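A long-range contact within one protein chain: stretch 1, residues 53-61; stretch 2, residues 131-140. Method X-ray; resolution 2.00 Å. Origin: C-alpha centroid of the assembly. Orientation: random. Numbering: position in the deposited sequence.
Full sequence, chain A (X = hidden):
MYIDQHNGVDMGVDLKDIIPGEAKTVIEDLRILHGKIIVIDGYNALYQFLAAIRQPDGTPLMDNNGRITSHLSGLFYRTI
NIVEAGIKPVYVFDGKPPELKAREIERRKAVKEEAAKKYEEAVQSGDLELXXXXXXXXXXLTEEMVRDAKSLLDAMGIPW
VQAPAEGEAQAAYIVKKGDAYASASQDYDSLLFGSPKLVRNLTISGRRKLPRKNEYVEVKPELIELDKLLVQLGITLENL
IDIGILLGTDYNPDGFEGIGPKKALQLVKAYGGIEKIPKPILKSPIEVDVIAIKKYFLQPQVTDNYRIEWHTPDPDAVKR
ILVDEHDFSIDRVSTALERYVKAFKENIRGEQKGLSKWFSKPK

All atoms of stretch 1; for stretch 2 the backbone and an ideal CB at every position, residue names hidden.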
ATOM      1  N   ILE A  53     -10.727  -7.026   2.743  1.00 35.13           N
ATOM      2  CA  ILE A  53     -11.214  -8.084   3.613  1.00 36.36           C
ATOM      3  C   ILE A  53     -12.539  -7.683   4.262  1.00 37.25           C
ATOM      4  O   ILE A  53     -12.587  -6.808   5.123  1.00 36.42           O
ATOM      5  CB  ILE A  53     -10.125  -8.526   4.612  1.00 36.05           C
ATOM      6  CG1 ILE A  53      -8.931  -9.072   3.811  1.00 37.14           C
ATOM      7  CG2 ILE A  53     -10.654  -9.600   5.562  1.00 35.21           C
ATOM      8  CD1 ILE A  53      -7.651  -9.011   4.528  1.00 37.63           C
ATOM      9  N   ARG A  54     -13.610  -8.325   3.799  1.00 38.46           N
ATOM     10  CA  ARG A  54     -14.980  -7.946   4.131  1.00 40.32           C
ATOM     11  C   ARG A  54     -15.862  -9.174   4.342  1.00 41.82           C
ATOM     12  O   ARG A  54     -15.564 -10.255   3.837  1.00 41.86           O
ATOM     13  CB  ARG A  54     -15.576  -7.085   3.008  1.00 40.44           C
ATOM     14  CG  ARG A  54     -14.878  -5.724   2.810  1.00 41.01           C
ATOM     15  CD  ARG A  54     -15.128  -4.818   4.011  1.00 40.79           C
ATOM     16  NE  ARG A  54     -14.321  -3.604   3.994  1.00 40.88           N
ATOM     17  CZ  ARG A  54     -14.802  -2.369   3.888  1.00 40.05           C
ATOM     18  NH1 ARG A  54     -16.113  -2.151   3.789  1.00 38.67           N
ATOM     19  NH2 ARG A  54     -13.962  -1.345   3.892  1.00 37.34           N
ATOM     20  N   GLN A  55     -16.941  -8.992   5.095  1.00 43.27           N
ATOM     21  CA  GLN A  55     -18.003  -9.989   5.214  1.00 45.72           C
ATOM     22  C   GLN A  55     -18.650 -10.142   3.825  1.00 47.33           C
ATOM     23  O   GLN A  55     -18.421  -9.297   2.948  1.00 47.33           O
ATOM     24  CB  GLN A  55     -19.016  -9.556   6.291  1.00 45.82           C
ATOM     25  CG  GLN A  55     -18.431  -9.540   7.724  1.00 45.89           C
ATOM     26  CD  GLN A  55     -19.416  -9.078   8.804  1.00 47.99           C
ATOM     27  OE1 GLN A  55     -19.074  -8.263   9.666  1.00 48.42           O
ATOM     28  NE2 GLN A  55     -20.632  -9.603   8.765  1.00 48.42           N
ATOM     29  N   PRO A  56     -19.426 -11.226   3.597  1.00 49.13           N
ATOM     30  CA  PRO A  56     -19.989 -11.414   2.253  1.00 50.56           C
ATOM     31  C   PRO A  56     -20.757 -10.202   1.692  1.00 51.33           C
ATOM     32  O   PRO A  56     -20.661  -9.920   0.491  1.00 51.58           O
ATOM     33  CB  PRO A  56     -20.906 -12.630   2.425  1.00 51.87           C
ATOM     34  CG  PRO A  56     -20.252 -13.418   3.518  1.00 51.05           C
ATOM     35  CD  PRO A  56     -19.664 -12.399   4.462  1.00 49.53           C
ATOM     36  N   ASP A  57     -21.475  -9.478   2.552  1.00 51.87           N
ATOM     37  CA  ASP A  57     -22.270  -8.313   2.116  1.00 52.69           C
ATOM     38  C   ASP A  57     -21.477  -7.003   1.897  1.00 51.71           C
ATOM     39  O   ASP A  57     -22.025  -6.026   1.367  1.00 52.22           O
ATOM     40  CB  ASP A  57     -23.448  -8.070   3.069  1.00 53.31           C
ATOM     41  CG  ASP A  57     -23.011  -7.844   4.505  1.00 53.46           C
ATOM     42  OD1 ASP A  57     -21.805  -7.620   4.762  1.00 53.20           O
ATOM     43  OD2 ASP A  57     -23.892  -7.890   5.388  1.00 54.98           O
ATOM     44  N   GLY A  58     -20.202  -6.990   2.296  1.00 50.27           N
ATOM     45  CA  GLY A  58     -19.326  -5.831   2.074  1.00 48.59           C
ATOM     46  C   GLY A  58     -18.986  -5.055   3.338  1.00 47.41           C
ATOM     47  O   GLY A  58     -18.187  -4.114   3.306  1.00 46.63           O
ATOM     48  N   THR A  59     -19.596  -5.451   4.448  1.00 46.97           N
ATOM     49  CA  THR A  59     -19.302  -4.888   5.761  1.00 46.28           C
ATOM     50  C   THR A  59     -17.918  -5.366   6.227  1.00 44.70           C
ATOM     51  O   THR A  59     -17.536  -6.500   5.934  1.00 44.31           O
ATOM     52  CB  THR A  59     -20.374  -5.333   6.778  1.00 46.87           C
ATOM     53  OG1 THR A  59     -21.671  -5.116   6.215  1.00 49.13           O
ATOM     54  CG2 THR A  59     -20.263  -4.558   8.083  1.00 47.23           C
ATOM     55  N   PRO A  60     -17.158  -4.500   6.934  1.00 43.48           N
ATOM     56  CA  PRO A  60     -15.866  -4.919   7.494  1.00 42.35           C
ATOM     57  C   PRO A  60     -16.000  -6.031   8.527  1.00 42.06           C
ATOM     58  O   PRO A  60     -17.058  -6.184   9.141  1.00 42.04           O
ATOM     59  CB  PRO A  60     -15.351  -3.647   8.181  1.00 41.78           C
ATOM     60  CG  PRO A  60     -16.030  -2.534   7.479  1.00 42.42           C
ATOM     61  CD  PRO A  60     -17.390  -3.054   7.130  1.00 43.45           C
ATOM     62  N   LEU A  61     -14.930  -6.801   8.706  1.00 41.40           N
ATOM     63  CA  LEU A  61     -14.860  -7.773   9.782  1.00 41.26           C
ATOM     64  C   LEU A  61     -14.843  -7.019  11.106  1.00 41.25           C
ATOM     65  O   LEU A  61     -14.221  -5.953  11.220  1.00 40.33           O
ATOM     66  CB  LEU A  61     -13.615  -8.655   9.655  1.00 41.03           C
ATOM     67  CG  LEU A  61     -13.408  -9.589   8.453  1.00 41.33           C
ATOM     68  CD1 LEU A  61     -12.202 -10.475   8.717  1.00 40.53           C
ATOM     69  CD2 LEU A  61     -14.634 -10.468   8.117  1.00 42.65           C
ATOM     70  N   UNK A 131     -25.254  -0.931  -6.106  1.00 58.70           N
ATOM     71  CA  UNK A 131     -25.530  -0.321  -4.811  1.00 57.86           C
ATOM     72  C   UNK A 131     -24.664  -0.932  -3.715  1.00 56.73           C
ATOM     73  O   UNK A 131     -23.998  -0.210  -2.977  1.00 55.36           O
ATOM     74  CB  UNK A 131     -27.011  -0.474  -4.457  1.00 57.86           C
ATOM     75  N   UNK A 132     -24.659  -2.261  -3.635  1.00 56.88           N
ATOM     76  CA  UNK A 132     -23.873  -2.989  -2.640  1.00 56.32           C
ATOM     77  C   UNK A 132     -22.370  -2.708  -2.763  1.00 55.09           C
ATOM     78  O   UNK A 132     -21.669  -2.600  -1.757  1.00 54.30           O
ATOM     79  CB  UNK A 132     -24.130  -4.491  -2.775  1.00 56.32           C
ATOM     80  N   UNK A 133     -21.893  -2.567  -3.997  1.00 55.01           N
ATOM     81  CA  UNK A 133     -20.485  -2.286  -4.269  1.00 54.15           C
ATOM     82  C   UNK A 133     -20.096  -0.873  -3.836  1.00 53.05           C
ATOM     83  O   UNK A 133     -19.082  -0.675  -3.159  1.00 52.01           O
ATOM     84  CB  UNK A 133     -20.189  -2.474  -5.758  1.00 54.15           C
ATOM     85  N   UNK A 134     -20.905   0.109  -4.224  1.00 52.85           N
ATOM     86  CA  UNK A 134     -20.594   1.505  -3.928  1.00 51.97           C
ATOM     87  C   UNK A 134     -20.927   1.908  -2.488  1.00 50.92           C
ATOM     88  O   UNK A 134     -20.488   2.955  -2.017  1.00 50.16           O
ATOM     89  CB  UNK A 134     -21.352   2.413  -4.898  1.00 51.97           C
ATOM     90  N   UNK A 135     -21.687   1.063  -1.799  1.00 50.41           N
ATOM     91  CA  UNK A 135     -22.073   1.303  -0.414  1.00 49.94           C
ATOM     92  C   UNK A 135     -20.962   0.985   0.581  1.00 48.71           C
ATOM     93  O   UNK A 135     -21.012   1.440   1.726  1.00 48.07           O
ATOM     94  CB  UNK A 135     -23.314   0.474  -0.075  1.00 49.94           C
ATOM     95  N   UNK A 136     -19.977   0.194   0.152  1.00 48.17           N
ATOM     96  CA  UNK A 136     -18.911  -0.265   1.046  1.00 47.88           C
ATOM     97  C   UNK A 136     -18.185   0.915   1.682  1.00 46.77           C
ATOM     98  O   UNK A 136     -17.632   1.757   0.982  1.00 46.27           O
ATOM     99  CB  UNK A 136     -17.916  -1.144   0.285  1.00 47.88           C
ATOM    100  N   UNK A 137     -18.204   0.977   3.009  1.00 46.48           N
ATOM    101  CA  UNK A 137     -17.604   2.107   3.710  1.00 46.01           C
ATOM    102  C   UNK A 137     -16.081   2.042   3.701  1.00 44.33           C
ATOM    103  O   UNK A 137     -15.497   0.957   3.784  1.00 43.78           O
ATOM    104  CB  UNK A 137     -18.112   2.159   5.152  1.00 46.01           C
ATOM    105  N   UNK A 138     -15.451   3.209   3.581  1.00 42.90           N
ATOM    106  CA  UNK A 138     -14.001   3.324   3.663  1.00 41.41           C
ATOM    107  C   UNK A 138     -13.623   3.482   5.126  1.00 40.02           C
ATOM    108  O   UNK A 138     -13.894   4.520   5.739  1.00 39.97           O
ATOM    109  CB  UNK A 138     -13.483   4.497   2.828  1.00 41.41           C
ATOM    110  N   UNK A 139     -13.019   2.443   5.690  1.00 38.22           N
ATOM    111  CA  UNK A 139     -12.627   2.461   7.090  1.00 36.88           C
ATOM    112  C   UNK A 139     -11.434   3.395   7.324  1.00 35.34           C
ATOM    113  O   UNK A 139     -10.540   3.499   6.478  1.00 35.43           O
ATOM    114  CB  UNK A 139     -12.289   1.044   7.559  1.00 36.88           C
ATOM    115  N   UNK A 140     -11.437   4.086   8.458  1.00 33.73           N
ATOM    116  CA  UNK A 140     -10.297   4.907   8.864  1.00 32.65           C
ATOM    117  C   UNK A 140      -9.233   4.047   9.546  1.00 30.69           C
ATOM    118  O   UNK A 140      -9.543   3.223  10.404  1.00 30.26           O
ATOM    119  CB  UNK A 140     -10.751   6.030   9.798  1.00 32.65           C
TER

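Position 131 has helical angles (-52/-51), and nothing of stretch 1 lies within 5.5 Å of its ideal CB; stretch 1 sets no constraint, and the residue is Ala131.

At position 132 CA-to-CB points sideways, and the ideal CB is 4.9 Å from Asp57 O. A carbonyl and open space invite a long polar or flexible chain, though many would fit. Arg132 is found. Arg132 CG packs 3.5 Å from Asp57 O, but the guanidinium runs on and makes no polar contact with stretch 1. The backbones are also bridged: one water donates to Asp57 O at 2.9 Å and to Arg132 O at 2.7 Å, a link independent of side-chain identity.

Positions 133, 134 and 135 have no part of stretch 1 within 5.5 Å of their ideal CB atoms, so the visible atoms cannot discriminate; they hold Arg133, whose CA-to-CB points away, Tyr134 and Ala135.

Position 136 has its CA 5.7 Å from Gly58 CA, and its ideal CB is 4.1 Å from Arg54 NH1 and 4.2 Å from Gly58 O. CA-to-CB is sideways, so a chain must turn to reach stretch 1, where the aliphatic stem of Arg54 and a face of its guanidinium favour a flexible apolar one; leucine or methionine are candidates. Met136 does this with chi angles m, t, p: its CE reaches 3.6 Å from Arg54 CG and lies over one face of the guanidinium, while its CG is 3.4 Å from Gly58 O. An ideal CB on Gly58 would clash with Met136 CG at 2.9 Å; at phi/psi 109/-5 it would also jam against Asp57 O, which by itself calls for glycine.

At position 137 the main recognition uses backbone, which any residue supplies. Arg54 NH2 donates to its O at 2.8 Å (159°) and Arg54 NH1 to the same O at 3.2 Å (135°); the carbonyl sits at the guanidinium edge, near its plane. Arg54 NH1 also donates to Gly58 O at 2.9 Å, tying the turn to this contact. The ideal CB is 4.9 Å from Arg54 NH1 with Pro60 nearby, which favours a medium or long apolar chain. Met137 places its CG 4.3 Å from Pro60 CG.

At position 138 CA-to-CB points away, leaving many choices open; it is Ser138.

At position 139 CA-to-CB points toward stretch 1, the ideal CB 4.7 Å from Arg54 NH2 and 5.2 Å from Pro60 CG. A small side chain fits without crowding the guanidinium, and Ala139 occupies it.

Position 140 is out of reach, and Lys140 makes no contact with stretch 1.

Stretch 2, residues 131-140: ARRYAMMSAK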
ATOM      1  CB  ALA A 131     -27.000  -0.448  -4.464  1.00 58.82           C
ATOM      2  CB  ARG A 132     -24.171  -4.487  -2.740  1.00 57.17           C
ATOM      3  CG  ARG A 132     -23.751  -5.312  -1.534  1.00 57.82           C
ATOM      4  CD  ARG A 132     -24.671  -6.518  -1.325  1.00 60.91           C
ATOM      5  NE  ARG A 132     -24.769  -7.391  -2.497  1.00 63.15           N
ATOM      6  CZ  ARG A 132     -25.817  -7.445  -3.318  1.00 65.45           C
ATOM      7  NH1 ARG A 132     -26.880  -6.679  -3.108  1.00 66.62           N
ATOM      8  NH2 ARG A 132     -25.802  -8.271  -4.355  1.00 67.11           N
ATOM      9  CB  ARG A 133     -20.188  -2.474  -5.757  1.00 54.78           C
ATOM     10  CG  ARG A 133     -18.711  -2.341  -6.134  1.00 56.00           C
ATOM     11  CD  ARG A 133     -18.503  -2.393  -7.649  1.00 58.43           C
ATOM     12  NE  ARG A 133     -19.272  -3.475  -8.270  1.00 61.67           N
ATOM     13  CZ  ARG A 133     -19.409  -3.655  -9.584  1.00 63.44           C
ATOM     14  NH1 ARG A 133     -20.136  -4.668 -10.040  1.00 63.91           N
ATOM     15  NH2 ARG A 133     -18.827  -2.824 -10.443  1.00 63.17           N
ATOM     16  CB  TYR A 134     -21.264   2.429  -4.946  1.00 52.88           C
ATOM     17  CG  TYR A 134     -20.752   2.225  -6.357  1.00 54.63           C
ATOM     18  CD1 TYR A 134     -19.385   2.276  -6.633  1.00 54.86           C
ATOM     19  CD2 TYR A 134     -21.635   1.986  -7.418  1.00 56.79           C
ATOM     20  CE1 TYR A 134     -18.905   2.089  -7.925  1.00 56.44           C
ATOM     21  CE2 TYR A 134     -21.164   1.802  -8.718  1.00 57.92           C
ATOM     22  CZ  TYR A 134     -19.798   1.856  -8.958  1.00 57.84           C
ATOM     23  OH  TYR A 134     -19.315   1.677 -10.234  1.00 60.24           O
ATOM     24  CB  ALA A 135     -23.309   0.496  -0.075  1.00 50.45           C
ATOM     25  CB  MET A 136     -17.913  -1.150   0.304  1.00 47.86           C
ATOM     26  CG  MET A 136     -18.316  -2.610   0.205  1.00 50.13           C
ATOM     27  SD  MET A 136     -17.123  -3.546  -0.773  1.00 53.02           S
ATOM     28  CE  MET A 136     -15.638  -3.419   0.218  1.00 52.75           C
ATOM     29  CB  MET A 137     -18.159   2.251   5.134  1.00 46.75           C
ATOM     30  CG  MET A 137     -17.808   1.139   6.105  1.00 49.60           C
ATOM     31  SD  MET A 137     -18.021   1.683   7.823  1.00 58.02           S
ATOM     32  CE  MET A 137     -16.480   2.574   8.091  1.00 53.90           C
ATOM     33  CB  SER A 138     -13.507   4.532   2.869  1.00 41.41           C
ATOM     34  OG  SER A 138     -13.986   4.493   1.535  1.00 43.88           O
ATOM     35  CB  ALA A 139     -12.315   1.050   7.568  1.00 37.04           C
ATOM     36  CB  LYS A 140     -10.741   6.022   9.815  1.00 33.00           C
ATOM     37  CG  LYS A 140     -11.563   7.118   9.167  1.00 36.24           C
ATOM     38  CD  LYS A 140     -12.220   8.060  10.194  1.00 41.30           C
ATOM     39  CE  LYS A 140     -13.070   9.149   9.503  1.00 43.04           C
ATOM     40  NZ  LYS A 140     -13.857   9.989  10.449  1.00 45.55           N
TER
HETATM   41  O   HOH W   1     -21.751  -3.198   0.860  1.00 45.41           O
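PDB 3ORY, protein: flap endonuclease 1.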